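Local atomic coordinates of CaaX farnesyltransferase beta subunit Ram1 (Aspergillus fumigatus, PDB entry 4L9P), a protein that probably serves as the peptide-binding subunit of a zinc-dependent heterodimeric enzyme that transfers a farnesyl group from farnesyl diphosphate to the cysteine of C-terminal CaaX sequences. Residues D148-P152 with G191-Q196; P152-Y156 with Y204-S209; C323-P328 with D460-A464; G354-G358 with V372-W376; Q380-D384 with S396-Y401. The contacts are given in a common frame with arbitrary orientation. Residue numbers count along the deposited sequence, not the author numbering.

In the fold
All five contacts lie in the alpha-alpha toroid of the beta subunit. Contacts 1 and 2 share P152 and helix 151-164, with centres 11 Å apart; contact 2 adds W153, whose side chain is about 4 Å from the bound farnesyl diphosphate analogue. In contact 4 the side chain of S357 is about 7 Å from that analogue and about 7 Å from the side chain of the zinc ligand D365, and that of F356 about 10 Å from the zinc ion. Contact 4 touches contact 5 through W376 and Y401. Contact 3 encloses contacts 4 and 5 in sequence and meets contact 5 where P328 packs on A381 and A382. Contacts 1 and 5 both lie against the alpha subunit, their centres 39 Å apart.

Contact 1. Residues D148-P152 with G191-Q196; sequences DASRP and GGGHGQ. With EDO (1,2-ethanediol), chain G; EDO (1,2-ethanediol), chain F.
G192, Q196 and P152 bury the most surface where the glycine-rich loop between helices 173-183 and 200-213 packs on the start of helix 151-164 in the alpha-alpha toroid. Residues 148-150 form a 3-10 segment that runs into the helix; 193-196 make a type II turn closed by Q196 N to G193 O at 2.9 Å, with G195 at its positive-phi position (95/-1). A149 and G192 have the nearest CA atoms, 4.3 Å. G192 CA lies 3.5 Å from A149 O, where a CB would clash. Q196 (chi1 m, chi2 t) gives a weak hydrogen bond from NE2 to D148 O, 3.3 Å, and rests OE1 3.4 Å from A149 CA. P152 CD is 3.4 Å from G192 O and P152 CG 3.5 Å from G191 O. A water joins D148 OD1 (2.8 Å), R151 NH1 (3.1 Å) and G192 O (2.8 Å). D148 OD1 and R151 NE also hydrogen-bond Y49 OH and A45 O of the alpha subunit, respectively, while P152 leans on S202 and A205 of helix 200-213.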
# COMPACT_ATOMS: atom_id res chain seq x y z
N ASP B 148 -16.67 12.52 -0.21
CA ASP B 148 -16.38 13.91 -0.58
C ASP B 148 -14.90 14.17 -0.75
O ASP B 148 -14.47 14.82 -1.71
CB ASP B 148 -16.94 14.82 0.53
CG ASP B 148 -17.12 16.25 0.09
OD1 ASP B 148 -17.15 16.50 -1.13
OD2 ASP B 148 -17.28 17.10 0.99
N ALA B 149 -14.09 13.69 0.19
CA ALA B 149 -12.64 13.93 0.11
C ALA B 149 -11.97 13.13 -1.01
O ALA B 149 -10.83 13.45 -1.43
CB ALA B 149 -11.98 13.64 1.48
N SER B 150 -12.68 12.11 -1.50
CA SER B 150 -12.16 11.15 -2.49
C SER B 150 -12.63 11.41 -3.94
O SER B 150 -12.41 10.57 -4.81
CB SER B 150 -12.59 9.73 -2.16
OG SER B 150 -11.92 9.32 -1.02
N ARG B 151 -13.31 12.53 -4.20
CA ARG B 151 -13.85 12.77 -5.54
C ARG B 151 -12.76 12.71 -6.62
O ARG B 151 -12.97 12.12 -7.66
CB ARG B 151 -14.69 14.03 -5.60
CG ARG B 151 -16.07 13.76 -4.97
CD ARG B 151 -17.01 14.97 -5.09
NE ARG B 151 -17.13 15.33 -6.52
CZ ARG B 151 -16.87 16.51 -7.04
NH1 ARG B 151 -16.52 17.54 -6.25
NH2 ARG B 151 -17.02 16.68 -8.35
N PRO B 152 -11.57 13.27 -6.37
CA PRO B 152 -10.54 13.11 -7.44
C PRO B 152 -10.16 11.68 -7.68
O PRO B 152 -9.93 11.30 -8.86
CB PRO B 152 -9.36 13.95 -6.94
CG PRO B 152 -10.07 15.04 -6.08
CD PRO B 152 -11.18 14.27 -5.34
N GLY B 191 -7.06 19.60 -3.62
CA GLY B 191 -7.75 18.87 -2.55
C GLY B 191 -8.93 18.08 -3.08
O GLY B 191 -9.10 17.91 -4.29
N GLY B 192 -9.76 17.60 -2.18
CA GLY B 192 -10.87 16.77 -2.59
C GLY B 192 -11.95 17.57 -3.31
O GLY B 192 -12.83 16.97 -3.98
N GLY B 193 -11.95 18.90 -3.17
CA GLY B 193 -12.99 19.71 -3.80
C GLY B 193 -12.98 21.08 -3.19
O GLY B 193 -12.15 21.35 -2.31
N HIS B 194 -13.83 21.96 -3.71
CA HIS B 194 -13.88 23.38 -3.26
C HIS B 194 -13.85 23.52 -1.75
O HIS B 194 -14.77 23.06 -1.08
CB HIS B 194 -15.14 24.02 -3.75
CG HIS B 194 -15.29 25.45 -3.34
ND1 HIS B 194 -16.52 26.07 -3.29
CD2 HIS B 194 -14.37 26.41 -3.04
CE1 HIS B 194 -16.36 27.34 -2.96
NE2 HIS B 194 -15.07 27.58 -2.80
N GLY B 195 -12.82 24.16 -1.21
CA GLY B 195 -12.77 24.43 0.22
C GLY B 195 -11.99 23.39 1.03
O GLY B 195 -11.87 23.53 2.27
N GLN B 196 -11.48 22.35 0.35
CA GLN B 196 -10.73 21.32 1.05
C GLN B 196 -9.25 21.65 0.82
O GLN B 196 -8.84 22.03 -0.29
CB GLN B 196 -11.08 19.91 0.53
CG GLN B 196 -12.57 19.56 0.71
CD GLN B 196 -12.82 18.10 0.35
OE1 GLN B 196 -12.13 17.21 0.83
NE2 GLN B 196 -13.79 17.86 -0.54
C1 EDO G . -19.68 20.61 0.05
O1 EDO G . -19.19 21.90 0.37
C2 EDO G . -18.55 19.71 -0.41
O2 EDO G . -17.49 19.65 0.55
C1 EDO F . -15.01 22.81 3.49
O1 EDO F . -13.78 22.09 3.76
C2 EDO F . -15.66 22.14 2.27
O2 EDO F . -16.23 20.88 2.65
O HOH W 1 -15.56 17.28 -3.34

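Contact 2. Residues P152-Y156 with Y204-S209; sequences PWMVY and YAAVLS
Two helical segments, 152-156 and 204-209, run in roughly the same direction, their axes 8.1 Å apart at closest approach and crossing at 33°. The CA atoms pair W153 with A205 at 5.3 Å and Y156 with S209 at 5.2 Å, one turn on. A205 sits at the centre of the close approach: its CB is 3.5 Å from P152 O, 4.0 Å from P152 CB, 3.9 Å from W153 CE3 and 3.9 Å from Y156 CB. The small side chain lets the helices draw together. Side-by-side helices running the same way, here 151-164 and 200-213, are a feature of the alpha-alpha toroid of prenyltransferases, and this pair contributes W153 to the isoprenoid pocket, where it touches the bound farnesyl diphosphate analogue. The W153 indole (chi1 m) brings CH2 within 3.5 Å of Y204 CD2; the rings meet obliquely, planes at 58°. Y156 (chi1 t) sets CE1 3.5 Å from L208 CD1. S209 OG (chi1 m) turns back to its own helix, donating to A205 O at 2.8 Å, and packs 3.3 Å from Y156 CA. A water bridges Y156 OH and Y204 OH, 2.9 Å from each; these hydroxyls also hydrogen-bond V499 O and Y255 OH, respectively.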
# COMPACT_ATOMS: atom_id res chain seq x y z
N PRO B 152 -11.57 13.27 -6.37
CA PRO B 152 -10.54 13.11 -7.44
C PRO B 152 -10.16 11.68 -7.68
O PRO B 152 -9.93 11.30 -8.86
CB PRO B 152 -9.36 13.95 -6.94
CG PRO B 152 -10.07 15.04 -6.08
CD PRO B 152 -11.18 14.27 -5.34
N TRP B 153 -10.09 10.88 -6.59
CA TRP B 153 -9.87 9.45 -6.79
C TRP B 153 -10.94 8.81 -7.66
O TRP B 153 -10.63 7.94 -8.50
CB TRP B 153 -9.84 8.69 -5.48
CG TRP B 153 -8.57 8.75 -4.72
CD1 TRP B 153 -8.42 9.14 -3.42
CD2 TRP B 153 -7.29 8.26 -5.13
NE1 TRP B 153 -7.12 8.96 -3.02
CE2 TRP B 153 -6.39 8.43 -4.05
CE3 TRP B 153 -6.82 7.65 -6.30
CZ2 TRP B 153 -5.06 8.03 -4.10
CZ3 TRP B 153 -5.45 7.28 -6.35
CH2 TRP B 153 -4.62 7.46 -5.25
N MET B 154 -12.21 9.15 -7.45
CA MET B 154 -13.29 8.50 -8.25
C MET B 154 -13.15 8.83 -9.74
O MET B 154 -13.49 8.00 -10.60
CB MET B 154 -14.68 8.90 -7.72
CG MET B 154 -14.78 8.60 -6.22
SD MET B 154 -16.14 9.42 -5.41
CE MET B 154 -17.25 8.52 -6.34
N VAL B 155 -12.64 10.03 -10.02
CA VAL B 155 -12.36 10.38 -11.44
C VAL B 155 -11.20 9.53 -11.97
O VAL B 155 -11.32 8.89 -13.02
CB VAL B 155 -12.02 11.88 -11.58
CG1 VAL B 155 -11.61 12.15 -13.05
CG2 VAL B 155 -13.24 12.73 -11.18
N TYR B 156 -10.11 9.45 -11.21
CA TYR B 156 -8.97 8.66 -11.62
C TYR B 156 -9.32 7.18 -11.80
O TYR B 156 -8.93 6.59 -12.81
CB TYR B 156 -7.82 8.82 -10.60
CG TYR B 156 -6.76 7.77 -10.83
CD1 TYR B 156 -5.85 7.83 -11.96
CD2 TYR B 156 -6.66 6.69 -9.95
CE1 TYR B 156 -4.92 6.76 -12.17
CE2 TYR B 156 -5.74 5.64 -10.17
CZ TYR B 156 -4.86 5.71 -11.26
OH TYR B 156 -3.96 4.70 -11.46
N TYR B 204 -2.28 13.64 -6.70
CA TYR B 204 -1.85 12.52 -7.54
C TYR B 204 -3.00 12.08 -8.45
O TYR B 204 -2.84 11.92 -9.67
CB TYR B 204 -1.42 11.43 -6.57
CG TYR B 204 -1.21 10.04 -7.15
CD1 TYR B 204 0.05 9.61 -7.57
CD2 TYR B 204 -2.25 9.11 -7.21
CE1 TYR B 204 0.28 8.31 -8.02
CE2 TYR B 204 -2.05 7.81 -7.61
CZ TYR B 204 -0.77 7.42 -8.03
OH TYR B 204 -0.62 6.11 -8.43
N ALA B 205 -4.17 11.86 -7.89
CA ALA B 205 -5.32 11.43 -8.71
C ALA B 205 -5.65 12.43 -9.78
O ALA B 205 -5.96 12.06 -10.94
CB ALA B 205 -6.56 11.23 -7.80
N ALA B 206 -5.61 13.72 -9.44
CA ALA B 206 -5.90 14.71 -10.43
C ALA B 206 -4.85 14.76 -11.54
O ALA B 206 -5.20 14.90 -12.72
CB ALA B 206 -6.07 16.10 -9.76
N VAL B 207 -3.57 14.76 -11.17
CA VAL B 207 -2.52 14.77 -12.20
C VAL B 207 -2.59 13.58 -13.11
O VAL B 207 -2.41 13.71 -14.33
CB VAL B 207 -1.12 14.90 -11.53
CG1 VAL B 207 0.02 14.69 -12.55
CG2 VAL B 207 -0.99 16.29 -10.90
N LEU B 208 -2.84 12.40 -12.56
CA LEU B 208 -2.94 11.20 -13.41
C LEU B 208 -4.17 11.29 -14.31
O LEU B 208 -4.13 10.85 -15.49
CB LEU B 208 -3.05 9.94 -12.52
CG LEU B 208 -1.74 9.56 -11.81
CD1 LEU B 208 -1.87 8.19 -11.16
CD2 LEU B 208 -0.48 9.64 -12.64
N SER B 209 -5.27 11.86 -13.78
CA SER B 209 -6.46 12.05 -14.63
C SER B 209 -6.18 13.00 -15.78
O SER B 209 -6.61 12.78 -16.92
CB SER B 209 -7.63 12.58 -13.79
OG SER B 209 -8.05 11.64 -12.79
O HOH W 2 -2.84 4.33 -8.84

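Contact 3. Residues C323-P328 with D460-A464; sequences CLLGRP and DFSSA
Within the alpha-alpha toroid, the connection between helices 312-323 and 328-335 meets the loop that precedes strand 468-471. G326 is extended (phi/psi 173/-169), and R327 takes the N-cap position of the next helix; opposite, 462-464 have helical phi/psi without the regular helical hydrogen bonds. CA atoms pair L324 with F461 and R327 with S463, both at 5.4 Å. Apolar packing centres on L324 (chi1 m, chi2 t): its CD2 is 3.7 Å from A464 CB, and its CB 4.0 Å from F461 CD1. M258 of helix 251-263 touches both L324 and F461. Carbonyl oxygens press on side chains: L324 O on F461 CD1, a tight 2.9 Å, and G326 O on S463 CB, 3.7 Å. S463 (chi1 t) presents OG 3.5 Å from R327 CA and 3.5 Å from P328 CD. Polar contact is carried by two waters, both donating to C323 O. One, 2.9 Å from that oxygen, is also 2.9 Å from S463 OG; the other, 3.0 Å from C323 O, accepts from A464 N at 3.0 Å.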
# COMPACT_ATOMS: atom_id res chain seq x y z
N CYS B 323 12.18 3.68 -7.43
CA CYS B 323 12.44 3.66 -8.86
C CYS B 323 12.26 5.02 -9.53
O CYS B 323 12.62 5.16 -10.73
CB CYS B 323 11.55 2.57 -9.54
SG CYS B 323 12.10 0.89 -8.99
N LEU B 324 11.69 6.02 -8.86
CA LEU B 324 11.76 7.40 -9.35
C LEU B 324 13.11 8.09 -9.05
O LEU B 324 13.39 9.22 -9.52
CB LEU B 324 10.65 8.23 -8.65
CG LEU B 324 9.26 7.95 -9.14
CD1 LEU B 324 8.31 8.72 -8.26
CD2 LEU B 324 9.09 8.43 -10.58
N LEU B 325 13.95 7.44 -8.25
CA LEU B 325 15.21 8.03 -7.83
C LEU B 325 16.44 7.57 -8.62
O LEU B 325 17.50 8.19 -8.51
CB LEU B 325 15.48 7.78 -6.33
CG LEU B 325 14.29 8.17 -5.45
CD1 LEU B 325 14.60 7.83 -3.98
CD2 LEU B 325 13.91 9.65 -5.61
N GLY B 326 16.31 6.48 -9.35
CA GLY B 326 17.44 5.98 -10.15
C GLY B 326 17.05 4.64 -10.72
O GLY B 326 15.85 4.27 -10.68
N ARG B 327 18.03 3.92 -11.29
CA ARG B 327 17.72 2.64 -11.92
C ARG B 327 17.36 1.63 -10.84
O ARG B 327 17.96 1.59 -9.78
CB ARG B 327 18.95 2.16 -12.67
CG ARG B 327 19.24 3.04 -13.86
CD ARG B 327 20.43 2.54 -14.63
NE ARG B 327 20.50 3.17 -15.96
CZ ARG B 327 21.20 2.69 -17.01
NH1 ARG B 327 21.95 1.59 -16.92
NH2 ARG B 327 21.19 3.35 -18.17
N PRO B 328 16.37 0.75 -11.11
CA PRO B 328 15.93 -0.22 -10.09
C PRO B 328 17.06 -1.10 -9.54
O PRO B 328 17.17 -1.33 -8.34
CB PRO B 328 14.92 -1.07 -10.84
CG PRO B 328 14.33 -0.11 -11.86
CD PRO B 328 15.54 0.73 -12.32
N ASP B 460 17.29 13.33 -13.58
CA ASP B 460 16.72 12.96 -12.25
C ASP B 460 15.89 11.65 -12.12
O ASP B 460 16.10 10.77 -11.22
CB ASP B 460 15.78 14.10 -11.81
CG ASP B 460 16.21 15.36 -12.34
OD1 ASP B 460 17.17 15.84 -11.62
OD2 ASP B 460 15.65 15.76 -13.46
N PHE B 461 14.91 11.60 -13.01
CA PHE B 461 13.91 10.58 -13.10
C PHE B 461 14.14 9.86 -14.42
O PHE B 461 13.19 9.32 -14.97
CB PHE B 461 12.53 11.25 -13.13
CG PHE B 461 12.21 12.05 -11.88
CD1 PHE B 461 11.83 11.41 -10.69
CD2 PHE B 461 12.22 13.40 -11.91
CE1 PHE B 461 11.52 12.15 -9.51
CE2 PHE B 461 11.95 14.17 -10.72
CZ PHE B 461 11.53 13.56 -9.54
N SER B 462 15.37 9.81 -14.95
CA SER B 462 15.52 9.30 -16.31
C SER B 462 15.08 7.84 -16.44
O SER B 462 14.39 7.48 -17.41
CB SER B 462 16.97 9.52 -16.81
OG SER B 462 17.14 9.06 -18.12
N SER B 463 15.43 7.02 -15.46
CA SER B 463 15.07 5.62 -15.53
C SER B 463 13.54 5.45 -15.51
O SER B 463 12.97 4.61 -16.21
CB SER B 463 15.73 4.89 -14.36
OG SER B 463 15.36 3.52 -14.35
N ALA B 464 12.87 6.27 -14.70
CA ALA B 464 11.40 6.16 -14.60
C ALA B 464 10.72 6.38 -15.93
O ALA B 464 9.64 5.86 -16.14
CB ALA B 464 10.84 7.18 -13.59
O HOH W 3 12.87 3.23 -12.90
O HOH W 4 14.16 7.24 -12.21

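Contact 4. Residues G354-G358 with V372-W376; sequences GGFSG and VGNCW
F356 lays one face of its ring against V372, whose CG1 stands 3.7 Å from the ring centroid and only 15° off the normal, a CH-pi contact; the closest atoms are F356 CG and V372 CG1, 3.6 Å apart. The phenyl ring (chi1 m) projects from an extended backbone, with F356 at phi/psi -110/142 and S357 at -92/163. Opposite it the chain turns into helix 375-384, C375 N bonding V372 O at 2.9 Å and W376 N bonding G373 O at 3.1 Å. F356 and V372 have the nearest CA atoms, 6.8 Å apart, and both CA-to-CB bonds point across the gap. The outer end of the ring reaches G373, with F356 CE2 3.6 Å from G373 CA, and W376, where F356 CZ is 4.3 Å from NE1. V372 (chi1 t) also sets CG2 3.7 Å from S357 O. In the toroid this joins a loop to the start of a helix beside the active site: F356 pairs through its backbone with the zinc ligand D365, and W376 stacks on Y401. S357 OG hydrogen-bonds R348 NH1. Between the two segments the contacts are apolar and CH-pi, so they depend on burial and van der Waals fit.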
# COMPACT_ATOMS: atom_id res chain seq x y z
N GLY B 354 -5.51 -17.85 -5.56
CA GLY B 354 -4.66 -17.35 -6.63
C GLY B 354 -4.32 -15.88 -6.50
O GLY B 354 -3.36 -15.46 -7.16
N GLY B 355 -5.11 -15.09 -5.76
CA GLY B 355 -4.79 -13.68 -5.59
C GLY B 355 -3.79 -13.39 -4.48
O GLY B 355 -3.16 -14.30 -3.91
N PHE B 356 -3.62 -12.09 -4.26
CA PHE B 356 -2.64 -11.64 -3.25
C PHE B 356 -3.35 -11.07 -2.06
O PHE B 356 -4.34 -10.33 -2.15
CB PHE B 356 -1.76 -10.49 -3.80
CG PHE B 356 -1.02 -10.83 -5.08
CD1 PHE B 356 -0.12 -11.89 -5.14
CD2 PHE B 356 -1.18 -10.02 -6.17
CE1 PHE B 356 0.60 -12.15 -6.32
CE2 PHE B 356 -0.42 -10.23 -7.34
CZ PHE B 356 0.45 -11.30 -7.42
N SER B 357 -2.79 -11.35 -0.89
CA SER B 357 -3.12 -10.66 0.37
C SER B 357 -2.16 -9.47 0.57
O SER B 357 -1.11 -9.37 -0.04
CB SER B 357 -2.88 -11.63 1.57
OG SER B 357 -1.51 -12.01 1.66
N GLY B 358 -2.58 -8.57 1.46
CA GLY B 358 -1.72 -7.39 1.73
C GLY B 358 -0.70 -7.57 2.81
O GLY B 358 0.29 -6.87 2.85
N VAL B 372 0.34 -5.36 -4.90
CA VAL B 372 1.37 -6.39 -4.86
C VAL B 372 1.82 -6.73 -6.30
O VAL B 372 3.02 -6.83 -6.55
CB VAL B 372 0.85 -7.64 -4.12
CG1 VAL B 372 1.81 -8.80 -4.26
CG2 VAL B 372 0.62 -7.30 -2.63
N GLY B 373 0.87 -6.89 -7.24
CA GLY B 373 1.23 -7.35 -8.60
C GLY B 373 2.27 -6.44 -9.24
O GLY B 373 3.24 -6.91 -9.85
N ASN B 374 2.11 -5.12 -9.10
CA ASN B 374 3.02 -4.19 -9.74
C ASN B 374 4.29 -3.97 -8.96
O ASN B 374 5.22 -3.29 -9.47
CB ASN B 374 2.33 -2.88 -10.11
CG ASN B 374 1.70 -2.97 -11.50
OD1 ASN B 374 2.35 -3.52 -12.44
ND2 ASN B 374 0.51 -2.39 -11.69
N CYS B 375 4.42 -4.58 -7.75
CA CYS B 375 5.77 -4.66 -7.18
C CYS B 375 6.65 -5.58 -8.01
O CYS B 375 7.90 -5.41 -8.04
CB CYS B 375 5.79 -5.23 -5.76
SG CYS B 375 5.12 -4.05 -4.53
N TRP B 376 6.05 -6.57 -8.69
CA TRP B 376 6.88 -7.57 -9.37
C TRP B 376 7.76 -7.04 -10.52
O TRP B 376 8.95 -7.37 -10.58
CB TRP B 376 6.04 -8.79 -9.82
CG TRP B 376 5.73 -9.65 -8.61
CD1 TRP B 376 4.48 -9.87 -7.99
CD2 TRP B 376 6.69 -10.40 -7.82
NE1 TRP B 376 4.63 -10.73 -6.90
CE2 TRP B 376 5.96 -11.06 -6.77
CE3 TRP B 376 8.08 -10.56 -7.89
CZ2 TRP B 376 6.58 -11.87 -5.82
CZ3 TRP B 376 8.72 -11.36 -6.90
CH2 TRP B 376 7.95 -12.01 -5.90

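Contact 5. Residues Q380-D384 with S396-Y401; sequences QAALD and SVGNLY
D384 and Q380, one turn apart on the last turns of helix 375-384, clasp the returning loop 396-401. D384 (chi1 m) receives S396 OG at OD2, 2.6 Å, and V397 N at OD1, 2.8 Å. S396 OG (chi1 t) in turn accepts from G398 N at 2.9 Å, an ST turn that ends at G398, phi 74°. Q380, extended beyond chi1 m with chi2 t, takes L400 N on OE1 at 2.8 Å and gives NE2 to N399 OD1 at 3.3 Å; N399 ND2 hydrogen-bonds D481 OD2. The backbones are nearest at D384 and S396, 5.5 Å between CA atoms. Apolar contacts fill in beside these bonds: L383 CB lies 4.0 Å from V397 CG1, L383 CD1 3.9 Å from L400 CD1, and Q380 CG 4.0 Å from V397 CG2. Y348 of the alpha subunit packs on L383, V397 and L400, so the patch faces the heterodimer interface. The contact ties the loop between helices 375-384 and 403-413 back to the first of them, as in the helical hairpins of the toroid. The backbone NH groups of V397 and L400 meet side-chain acceptors, so side chains of the helix hold an irregular chain by its backbone.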
# COMPACT_ATOMS: atom_id res chain seq x y z
N GLN B 380 11.67 -7.35 -10.25
CA GLN B 380 12.29 -8.11 -11.36
C GLN B 380 13.30 -7.23 -12.12
O GLN B 380 14.41 -7.68 -12.47
CB GLN B 380 11.20 -8.67 -12.23
CG GLN B 380 10.53 -9.89 -11.39
CD GLN B 380 9.18 -10.45 -11.83
OE1 GLN B 380 8.65 -11.33 -11.15
NE2 GLN B 380 8.67 -10.03 -12.98
N ALA B 381 12.99 -5.95 -12.30
CA ALA B 381 13.96 -5.03 -12.93
C ALA B 381 15.18 -4.84 -12.03
O ALA B 381 16.31 -4.65 -12.51
CB ALA B 381 13.33 -3.67 -13.20
N ALA B 382 14.97 -4.82 -10.70
CA ALA B 382 16.11 -4.67 -9.79
C ALA B 382 17.07 -5.86 -9.90
O ALA B 382 18.27 -5.68 -9.76
CB ALA B 382 15.64 -4.47 -8.34
N LEU B 383 16.52 -7.05 -10.20
CA LEU B 383 17.32 -8.25 -10.35
C LEU B 383 17.89 -8.38 -11.78
O LEU B 383 19.06 -8.85 -11.94
CB LEU B 383 16.43 -9.48 -10.11
CG LEU B 383 15.91 -9.59 -8.65
CD1 LEU B 383 14.98 -10.78 -8.48
CD2 LEU B 383 17.06 -9.59 -7.64
N ASP B 384 17.14 -7.96 -12.80
CA ASP B 384 17.60 -8.11 -14.20
C ASP B 384 18.51 -7.00 -14.67
O ASP B 384 19.40 -7.21 -15.52
CB ASP B 384 16.39 -8.06 -15.13
CG ASP B 384 15.55 -9.30 -15.07
OD1 ASP B 384 16.03 -10.35 -14.56
OD2 ASP B 384 14.39 -9.20 -15.51
N SER B 396 16.52 -12.91 -18.26
CA SER B 396 15.67 -12.34 -17.20
C SER B 396 15.40 -13.39 -16.15
O SER B 396 15.37 -14.57 -16.46
CB SER B 396 14.28 -11.80 -17.71
OG SER B 396 13.45 -11.32 -16.64
N VAL B 397 15.17 -12.97 -14.91
CA VAL B 397 14.71 -13.89 -13.87
C VAL B 397 13.25 -14.31 -14.16
O VAL B 397 12.78 -15.31 -13.59
CB VAL B 397 14.79 -13.26 -12.43
CG1 VAL B 397 16.23 -12.93 -12.03
CG2 VAL B 397 13.88 -11.98 -12.29
N GLY B 398 12.57 -13.63 -15.10
CA GLY B 398 11.20 -13.99 -15.45
C GLY B 398 10.25 -13.54 -14.33
O GLY B 398 10.59 -12.72 -13.45
N ASN B 399 9.06 -14.12 -14.31
CA ASN B 399 8.04 -13.79 -13.32
C ASN B 399 8.20 -14.70 -12.16
O ASN B 399 8.22 -15.92 -12.33
CB ASN B 399 6.67 -13.95 -13.95
CG ASN B 399 6.50 -13.02 -15.07
OD1 ASN B 399 6.67 -11.79 -14.87
ND2 ASN B 399 6.24 -13.56 -16.30
N LEU B 400 8.35 -14.12 -10.98
CA LEU B 400 8.62 -14.88 -9.77
C LEU B 400 7.37 -15.21 -8.93
O LEU B 400 7.51 -15.65 -7.81
CB LEU B 400 9.70 -14.15 -8.93
CG LEU B 400 11.07 -14.07 -9.67
CD1 LEU B 400 12.06 -13.31 -8.75
CD2 LEU B 400 11.62 -15.43 -10.05
N TYR B 401 6.19 -14.99 -9.49
CA TYR B 401 4.90 -15.27 -8.87
C TYR B 401 4.10 -16.02 -9.96
O TYR B 401 4.58 -16.21 -11.09
CB TYR B 401 4.15 -13.97 -8.48
CG TYR B 401 3.78 -13.12 -9.67
CD1 TYR B 401 4.70 -12.33 -10.32
CD2 TYR B 401 2.46 -13.10 -10.11
CE1 TYR B 401 4.36 -11.56 -11.43
CE2 TYR B 401 2.08 -12.30 -11.21
CZ TYR B 401 3.03 -11.52 -11.87
OH TYR B 401 2.61 -10.76 -12.97